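Local coordinates for protein telomerase reverse transcriptase (Candida albicans SC5314, PDB 6ZDQ) that probably extends chromosome ends as a reverse transcriptase, adding short telomeric DNA repeats by copying a template within the telomerase RNA, at residues L345-L357 / N423-V435. Sequence-based numbering, arbitrary orientation.
Sequences LSQPVLMKKLEEL and NILEVCRSQIYDV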
ATOM      1  N   LEU A 345     -19.406  -4.254  12.603  1.00136.30           N
ATOM      2  CA  LEU A 345     -18.902  -4.587  13.933  1.00121.57           C
ATOM      3  C   LEU A 345     -19.843  -4.111  15.034  1.00118.40           C
ATOM      4  O   LEU A 345     -20.370  -2.997  14.987  1.00132.79           O
ATOM      5  CB  LEU A 345     -17.515  -3.975  14.147  1.00111.57           C
ATOM      6  CG  LEU A 345     -16.317  -4.613  13.444  1.00119.49           C
ATOM      7  CD1 LEU A 345     -15.024  -3.918  13.841  1.00109.94           C
ATOM      8  CD2 LEU A 345     -16.237  -6.107  13.728  1.00134.08           C
ATOM      9  N   SER A 346     -20.050  -4.972  16.029  1.00126.83           N
ATOM     10  CA  SER A 346     -20.882  -4.636  17.179  1.00133.56           C
ATOM     11  C   SER A 346     -20.052  -3.807  18.152  1.00108.97           C
ATOM     12  O   SER A 346     -19.129  -4.324  18.789  1.00109.58           O
ATOM     13  CB  SER A 346     -21.420  -5.903  17.841  1.00110.83           C
ATOM     14  OG  SER A 346     -20.373  -6.809  18.136  1.00110.59           O
ATOM     15  N   GLN A 347     -20.371  -2.518  18.250  1.00119.64           N
ATOM     16  CA  GLN A 347     -19.629  -1.624  19.137  1.00109.07           C
ATOM     17  C   GLN A 347     -19.676  -2.046  20.603  1.00117.77           C
ATOM     18  O   GLN A 347     -18.611  -2.068  21.244  1.00116.63           O
ATOM     19  CB  GLN A 347     -20.141  -0.191  18.954  1.00118.22           C
ATOM     20  CG  GLN A 347     -20.017   0.334  17.532  1.00113.44           C
ATOM     21  CD  GLN A 347     -20.765   1.636  17.324  1.00114.51           C
ATOM     22  OE1 GLN A 347     -21.986   1.695  17.476  1.00118.08           O
ATOM     23  NE2 GLN A 347     -20.035   2.688  16.974  1.00110.59           N
ATOM     24  N   PRO A 348     -20.831  -2.378  21.198  1.00111.91           N
ATOM     25  CA  PRO A 348     -20.810  -2.721  22.631  1.00122.02           C
ATOM     26  C   PRO A 348     -20.066  -4.008  22.938  1.00125.18           C
ATOM     27  O   PRO A 348     -19.386  -4.089  23.970  1.00112.49           O
ATOM     28  CB  PRO A 348     -22.299  -2.820  22.986  1.00139.43           C
ATOM     29  CG  PRO A 348     -22.964  -3.162  21.708  1.00117.19           C
ATOM     30  CD  PRO A 348     -22.203  -2.413  20.658  1.00113.23           C
ATOM     31  N   VAL A 349     -20.176  -5.023  22.078  1.00121.71           N
ATOM     32  CA  VAL A 349     -19.462  -6.274  22.316  1.00111.40           C
ATOM     33  C   VAL A 349     -17.960  -6.060  22.191  1.00109.55           C
ATOM     34  O   VAL A 349     -17.170  -6.652  22.934  1.00111.94           O
ATOM     35  CB  VAL A 349     -19.963  -7.370  21.359  1.00111.53           C
ATOM     36  CG1 VAL A 349     -19.212  -8.669  21.599  1.00111.13           C
ATOM     37  CG2 VAL A 349     -21.459  -7.576  21.531  1.00125.62           C
ATOM     38  N   LEU A 350     -17.541  -5.213  21.247  1.00108.32           N
ATOM     39  CA  LEU A 350     -16.128  -4.863  21.143  1.00120.22           C
ATOM     40  C   LEU A 350     -15.631  -4.208  22.425  1.00122.49           C
ATOM     41  O   LEU A 350     -14.505  -4.467  22.869  1.00117.44           O
ATOM     42  CB  LEU A 350     -15.903  -3.939  19.948  1.00105.79           C
ATOM     43  CG  LEU A 350     -14.492  -3.374  19.777  1.00104.52           C
ATOM     44  CD1 LEU A 350     -13.490  -4.494  19.555  1.00103.56           C
ATOM     45  CD2 LEU A 350     -14.447  -2.375  18.633  1.00103.85           C
ATOM     46  N   MET A 351     -16.459  -3.357  23.036  1.00113.55           N
ATOM     47  CA  MET A 351     -16.046  -2.652  24.245  1.00119.36           C
ATOM     48  C   MET A 351     -15.811  -3.618  25.403  1.00114.52           C
ATOM     49  O   MET A 351     -14.815  -3.501  26.127  1.00118.91           O
ATOM     50  CB  MET A 351     -17.089  -1.599  24.621  1.00110.88           C
ATOM     51  CG  MET A 351     -16.609  -0.613  25.673  1.00135.72           C
ATOM     52  SD  MET A 351     -15.166   0.324  25.129  1.00115.68           S
ATOM     53  CE  MET A 351     -14.746   1.203  26.632  1.00127.47           C
ATOM     54  N   LYS A 352     -16.716  -4.584  25.595  1.00111.13           N
ATOM     55  CA  LYS A 352     -16.572  -5.505  26.720  1.00112.25           C
ATOM     56  C   LYS A 352     -15.379  -6.436  26.529  1.00123.29           C
ATOM     57  O   LYS A 352     -14.707  -6.795  27.503  1.00128.86           O
ATOM     58  CB  LYS A 352     -17.863  -6.302  26.935  1.00113.69           C
ATOM     59  CG  LYS A 352     -18.106  -7.426  25.938  1.00119.30           C
ATOM     60  CD  LYS A 352     -19.245  -8.331  26.384  1.00115.06           C
ATOM     61  CE  LYS A 352     -19.461  -9.469  25.398  1.00134.29           C
ATOM     62  NZ  LYS A 352     -20.592 -10.354  25.787  1.00117.73           N
ATOM     63  N   LYS A 353     -15.099  -6.837  25.285  1.00110.10           N
ATOM     64  CA  LYS A 353     -13.934  -7.679  25.032  1.00108.18           C
ATOM     65  C   LYS A 353     -12.637  -6.927  25.293  1.00107.32           C
ATOM     66  O   LYS A 353     -11.636  -7.539  25.684  1.00106.98           O
ATOM     67  CB  LYS A 353     -13.966  -8.213  23.600  1.00107.07           C
ATOM     68  CG  LYS A 353     -15.138  -9.137  23.315  1.00108.09           C
ATOM     69  CD  LYS A 353     -15.154 -10.316  24.272  1.00109.17           C
ATOM     70  CE  LYS A 353     -16.354 -11.212  24.017  1.00110.50           C
ATOM     71  NZ  LYS A 353     -16.419 -12.353  24.970  1.00128.57           N
ATOM     72  N   LEU A 354     -12.630  -5.610  25.083  1.00114.00           N
ATOM     73  CA  LEU A 354     -11.459  -4.814  25.434  1.00111.31           C
ATOM     74  C   LEU A 354     -11.321  -4.662  26.943  1.00118.48           C
ATOM     75  O   LEU A 354     -10.200  -4.556  27.456  1.00128.80           O
ATOM     76  CB  LEU A 354     -11.535  -3.439  24.770  1.00124.84           C
ATOM     77  CG  LEU A 354     -11.422  -3.395  23.246  1.00104.98           C
ATOM     78  CD1 LEU A 354     -11.616  -1.977  22.741  1.00108.21           C
ATOM     79  CD2 LEU A 354     -10.081  -3.947  22.791  1.00108.53           C
ATOM     80  N   GLU A 355     -12.441  -4.645  27.668  1.00124.70           N
ATOM     81  CA  GLU A 355     -12.386  -4.556  29.122  1.00114.88           C
ATOM     82  C   GLU A 355     -11.967  -5.875  29.759  1.00121.61           C
ATOM     83  O   GLU A 355     -11.334  -5.869  30.821  1.00127.60           O
ATOM     84  CB  GLU A 355     -13.740  -4.104  29.667  1.00112.90           C
ATOM     85  CG  GLU A 355     -14.119  -2.689  29.259  1.00114.64           C
ATOM     86  CD  GLU A 355     -15.548  -2.342  29.619  1.00123.67           C
ATOM     87  OE1 GLU A 355     -16.343  -3.274  29.861  1.00133.57           O
ATOM     88  OE2 GLU A 355     -15.876  -1.137  29.660  1.00115.76           O
ATOM     89  N   GLU A 356     -12.308  -7.008  29.136  1.00119.62           N
ATOM     90  CA  GLU A 356     -11.864  -8.301  29.643  1.00118.24           C
ATOM     91  C   GLU A 356     -10.349  -8.447  29.601  1.00121.96           C
ATOM     92  O   GLU A 356      -9.796  -9.282  30.325  1.00132.17           O
ATOM     93  CB  GLU A 356     -12.518  -9.436  28.852  1.00110.92           C
ATOM     94  CG  GLU A 356     -14.027  -9.518  29.009  1.00115.43           C
ATOM     95  CD  GLU A 356     -14.637 -10.650  28.204  1.00123.79           C
ATOM     96  OE1 GLU A 356     -13.901 -11.599  27.859  1.00135.29           O
ATOM     97  OE2 GLU A 356     -15.851 -10.590  27.913  1.00113.26           O
ATOM     98  N   LEU A 357      -9.667  -7.661  28.765  1.00123.01           N
ATOM     99  CA  LEU A 357      -8.210  -7.673  28.755  1.00123.07           C
ATOM    100  C   LEU A 357      -7.624  -7.074  30.024  1.00122.66           C
ATOM    101  O   LEU A 357      -6.480  -7.385  30.372  1.00126.47           O
ATOM    102  CB  LEU A 357      -7.685  -6.910  27.536  1.00123.07           C
ATOM    103  CG  LEU A 357      -8.198  -7.338  26.158  1.00123.66           C
ATOM    104  CD1 LEU A 357      -7.634  -6.434  25.073  1.00123.80           C
ATOM    105  CD2 LEU A 357      -7.848  -8.789  25.881  1.00124.48           C
ATOM    106  N   ASN A 423      -7.472   5.476  31.393  1.00128.15           N
ATOM    107  CA  ASN A 423      -7.226   6.277  30.197  1.00129.43           C
ATOM    108  C   ASN A 423      -7.286   5.424  28.935  1.00131.45           C
ATOM    109  O   ASN A 423      -7.820   5.863  27.909  1.00135.02           O
ATOM    110  CB  ASN A 423      -5.875   6.980  30.310  1.00124.37           C
ATOM    111  CG  ASN A 423      -5.678   7.649  31.656  1.00164.53           C
ATOM    112  OD1 ASN A 423      -4.711   7.369  32.366  1.00157.65           O
ATOM    113  ND2 ASN A 423      -6.601   8.533  32.019  1.00149.90           N
ATOM    114  N   ILE A 424      -6.738   4.207  28.989  1.00125.07           N
ATOM    115  CA  ILE A 424      -6.720   3.334  27.817  1.00120.79           C
ATOM    116  C   ILE A 424      -8.140   3.005  27.371  1.00134.65           C
ATOM    117  O   ILE A 424      -8.467   3.073  26.180  1.00129.62           O
ATOM    118  CB  ILE A 424      -5.915   2.055  28.113  1.00120.84           C
ATOM    119  CG1 ILE A 424      -4.453   2.396  28.399  1.00126.35           C
ATOM    120  CG2 ILE A 424      -6.018   1.078  26.952  1.00121.25           C
ATOM    121  CD1 ILE A 424      -3.652   1.236  28.943  1.00120.91           C
ATOM    122  N   LEU A 425      -9.003   2.632  28.318  1.00129.72           N
ATOM    123  CA  LEU A 425     -10.388   2.336  27.969  1.00120.64           C
ATOM    124  C   LEU A 425     -11.124   3.577  27.484  1.00120.67           C
ATOM    125  O   LEU A 425     -12.007   3.475  26.624  1.00138.68           O
ATOM    126  CB  LEU A 425     -11.112   1.717  29.162  1.00120.54           C
ATOM    127  CG  LEU A 425     -10.628   0.327  29.577  1.00133.64           C
ATOM    128  CD1 LEU A 425     -11.384  -0.164  30.801  1.00148.26           C
ATOM    129  CD2 LEU A 425     -10.768  -0.657  28.424  1.00120.90           C
ATOM    130  N   GLU A 426     -10.782   4.751  28.019  1.00129.12           N
ATOM    131  CA  GLU A 426     -11.452   5.978  27.601  1.00132.98           C
ATOM    132  C   GLU A 426     -11.096   6.346  26.165  1.00137.17           C
ATOM    133  O   GLU A 426     -11.973   6.733  25.383  1.00144.52           O
ATOM    134  CB  GLU A 426     -11.095   7.119  28.554  1.00155.38           C
ATOM    135  CG  GLU A 426     -11.673   8.470  28.162  1.00149.40           C
ATOM    136  CD  GLU A 426     -13.162   8.410  27.887  1.00144.77           C
ATOM    137  OE1 GLU A 426     -13.564   8.652  26.730  1.00144.28           O
ATOM    138  OE2 GLU A 426     -13.932   8.115  28.824  1.00159.82           O
ATOM    139  N   VAL A 427      -9.818   6.236  25.796  1.00139.86           N
ATOM    140  CA  VAL A 427      -9.431   6.566  24.428  1.00139.34           C
ATOM    141  C   VAL A 427      -9.928   5.503  23.454  1.00137.39           C
ATOM    142  O   VAL A 427     -10.172   5.797  22.277  1.00153.91           O
ATOM    143  CB  VAL A 427      -7.905   6.769  24.333  1.00136.87           C
ATOM    144  CG1 VAL A 427      -7.168   5.461  24.553  1.00135.71           C
ATOM    145  CG2 VAL A 427      -7.527   7.389  22.994  1.00151.33           C
ATOM    146  N   CYS A 428     -10.094   4.260  23.918  1.00129.37           N
ATOM    147  CA  CYS A 428     -10.601   3.206  23.044  1.00122.29           C
ATOM    148  C   CYS A 428     -12.033   3.491  22.609  1.00133.28           C
ATOM    149  O   CYS A 428     -12.345   3.472  21.413  1.00123.02           O
ATOM    150  CB  CYS A 428     -10.509   1.850  23.742  1.00122.04           C
ATOM    151  SG  CYS A 428      -8.896   1.053  23.604  1.00122.36           S
ATOM    152  N   ARG A 429     -12.923   3.753  23.572  1.00135.87           N
ATOM    153  CA  ARG A 429     -14.304   4.071  23.222  1.00135.96           C
ATOM    154  C   ARG A 429     -14.396   5.364  22.423  1.00122.43           C
ATOM    155  O   ARG A 429     -15.300   5.516  21.594  1.00124.83           O
ATOM    156  CB  ARG A 429     -15.170   4.156  24.480  1.00121.38           C
ATOM    157  CG  ARG A 429     -14.714   5.190  25.490  1.00135.66           C
ATOM    158  CD  ARG A 429     -15.875   5.659  26.348  1.00150.00           C
ATOM    159  NE  ARG A 429     -16.932   6.259  25.538  1.00151.92           N
ATOM    160  CZ  ARG A 429     -16.955   7.535  25.165  1.00151.57           C
ATOM    161  NH1 ARG A 429     -15.977   8.353  25.534  1.00150.27           N
ATOM    162  NH2 ARG A 429     -17.955   7.994  24.425  1.00121.71           N
ATOM    163  N   SER A 430     -13.481   6.307  22.662  1.00138.17           N
ATOM    164  CA  SER A 430     -13.451   7.529  21.865  1.00133.56           C
ATOM    165  C   SER A 430     -13.190   7.218  20.396  1.00123.70           C
ATOM    166  O   SER A 430     -13.829   7.792  19.507  1.00124.31           O
ATOM    167  CB  SER A 430     -12.391   8.486  22.410  1.00130.52           C
ATOM    168  OG  SER A 430     -12.296   9.655  21.614  1.00123.41           O
ATOM    169  N   GLN A 431     -12.250   6.311  20.124  1.00135.44           N
ATOM    170  CA  GLN A 431     -11.963   5.876  18.761  1.00131.93           C
ATOM    171  C   GLN A 431     -13.067   5.008  18.173  1.00125.26           C
ATOM    172  O   GLN A 431     -13.059   4.765  16.962  1.00126.33           O
ATOM    173  CB  GLN A 431     -10.633   5.119  18.719  1.00127.69           C
ATOM    174  CG  GLN A 431      -9.418   5.968  19.060  1.00125.15           C
ATOM    175  CD  GLN A 431      -9.079   6.967  17.973  1.00126.23           C
ATOM    176  OE1 GLN A 431      -8.940   6.607  16.804  1.00127.36           O
ATOM    177  NE2 GLN A 431      -8.948   8.233  18.352  1.00126.04           N
ATOM    178  N   ILE A 432     -13.990   4.509  18.995  1.00124.47           N
ATOM    179  CA  ILE A 432     -15.073   3.656  18.518  1.00124.72           C
ATOM    180  C   ILE A 432     -16.315   4.489  18.228  1.00124.78           C
ATOM    181  O   ILE A 432     -16.854   4.455  17.115  1.00125.63           O
ATOM    182  CB  ILE A 432     -15.385   2.542  19.535  1.00123.99           C
ATOM    183  CG1 ILE A 432     -14.197   1.587  19.662  1.00124.12           C
ATOM    184  CG2 ILE A 432     -16.641   1.788  19.132  1.00124.22           C
ATOM    185  CD1 ILE A 432     -14.346   0.576  20.777  1.00123.48           C
ATOM    186  N   TYR A 433     -16.776   5.243  19.226  1.00108.69           N
ATOM    187  CA  TYR A 433     -18.045   5.959  19.143  1.00119.05           C
ATOM    188  C   TYR A 433     -17.875   7.403  18.675  1.00125.48           C
ATOM    189  O   TYR A 433     -18.483   7.817  17.683  1.00137.49           O
ATOM    190  CB  TYR A 433     -18.752   5.918  20.504  1.00103.01           C
ATOM    191  CG  TYR A 433     -19.110   4.525  20.973  1.00102.79           C
ATOM    192  CD1 TYR A 433     -20.323   3.945  20.624  1.00124.71           C
ATOM    193  CD2 TYR A 433     -18.240   3.792  21.769  1.00116.09           C
ATOM    194  CE1 TYR A 433     -20.660   2.674  21.051  1.00112.80           C
ATOM    195  CE2 TYR A 433     -18.568   2.518  22.202  1.00104.41           C
ATOM    196  CZ  TYR A 433     -19.778   1.964  21.840  1.00123.71           C
ATOM    197  OH  TYR A 433     -20.111   0.698  22.266  1.00109.68           O
ATOM    198  N   ASP A 434     -17.046   8.176  19.379  1.00129.87           N
ATOM    199  CA  ASP A 434     -16.978   9.623  19.196  1.00129.89           C
ATOM    200  C   ASP A 434     -16.416  10.049  17.846  1.00135.47           C
ATOM    201  O   ASP A 434     -16.486  11.240  17.523  1.00137.74           O
ATOM    202  CB  ASP A 434     -16.144  10.250  20.315  1.00122.42           C
ATOM    203  CG  ASP A 434     -16.778  10.079  21.679  1.00128.63           C
ATOM    204  OD1 ASP A 434     -16.824   8.934  22.173  1.00140.64           O
ATOM    205  OD2 ASP A 434     -17.237  11.089  22.255  1.00132.50           O
ATOM    206  N   VAL A 435     -15.851   9.129  17.060  1.00130.00           N
ATOM    207  CA  VAL A 435     -15.256   9.507  15.780  1.00114.19           C
ATOM    208  C   VAL A 435     -16.327  10.061  14.852  1.00123.87           C
ATOM    209  O   VAL A 435     -17.410   9.482  14.705  1.00133.19           O
ATOM    210  CB  VAL A 435     -14.534   8.307  15.152  1.00 99.97           C
ATOM    211  CG1 VAL A 435     -13.967   8.683  13.793  1.00108.27           C
ATOM    212  CG2 VAL A 435     -13.428   7.825  16.070  1.00129.49           C
TER
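I432 packs its CD1 methyl against L350 CD2 at 3.6 Å, on the side of the contact that faces the protein interior. I432 CD1 also lies 4.2 Å from L354 CD1. L354 CD1 in turn reaches C428 CB at 4.1 Å. F465 of helix 460-477 touches L350, L354 and I432, extending the apolar cluster. The helices 347-356 and 423-434 run antiparallel at 163°, their axes 10.8 Å apart at closest approach, and meet mainly through side chains. Both belong to the reverse transcriptase domain: helix 347-356 follows strand 332-337 of the four-stranded antiparallel palm sheet, and helix 421-434 leads into strand 436-440 of a five-stranded mixed sheet, while I424 and V427 rest on the long helix 263-296. M351, R429, E355 and Y433 form the more solvent-open part, each partly exposed. The M351 side chain leaves with CG trans to the backbone nitrogen (chi1 -167°), then bends at chi2, so that CE meets R429 CB at 3.7 Å and also lies against the L425 carbonyl oxygen. The guanidinium turns away to E426 and D434: NH1 meets E426 OE1 in the guanidinium plane, using the carboxylate's syn lone pair, and NH2 pairs with D434 OD1. At one end L425 sets CD2 4.0 Å from E355 CG, the side chains crossing at about a right angle. At the other, the Q347 amide lies askew to the Y433 ring, their planes 35° apart, and Q347 CB approaches Y433 CE1 to 3.6 Å.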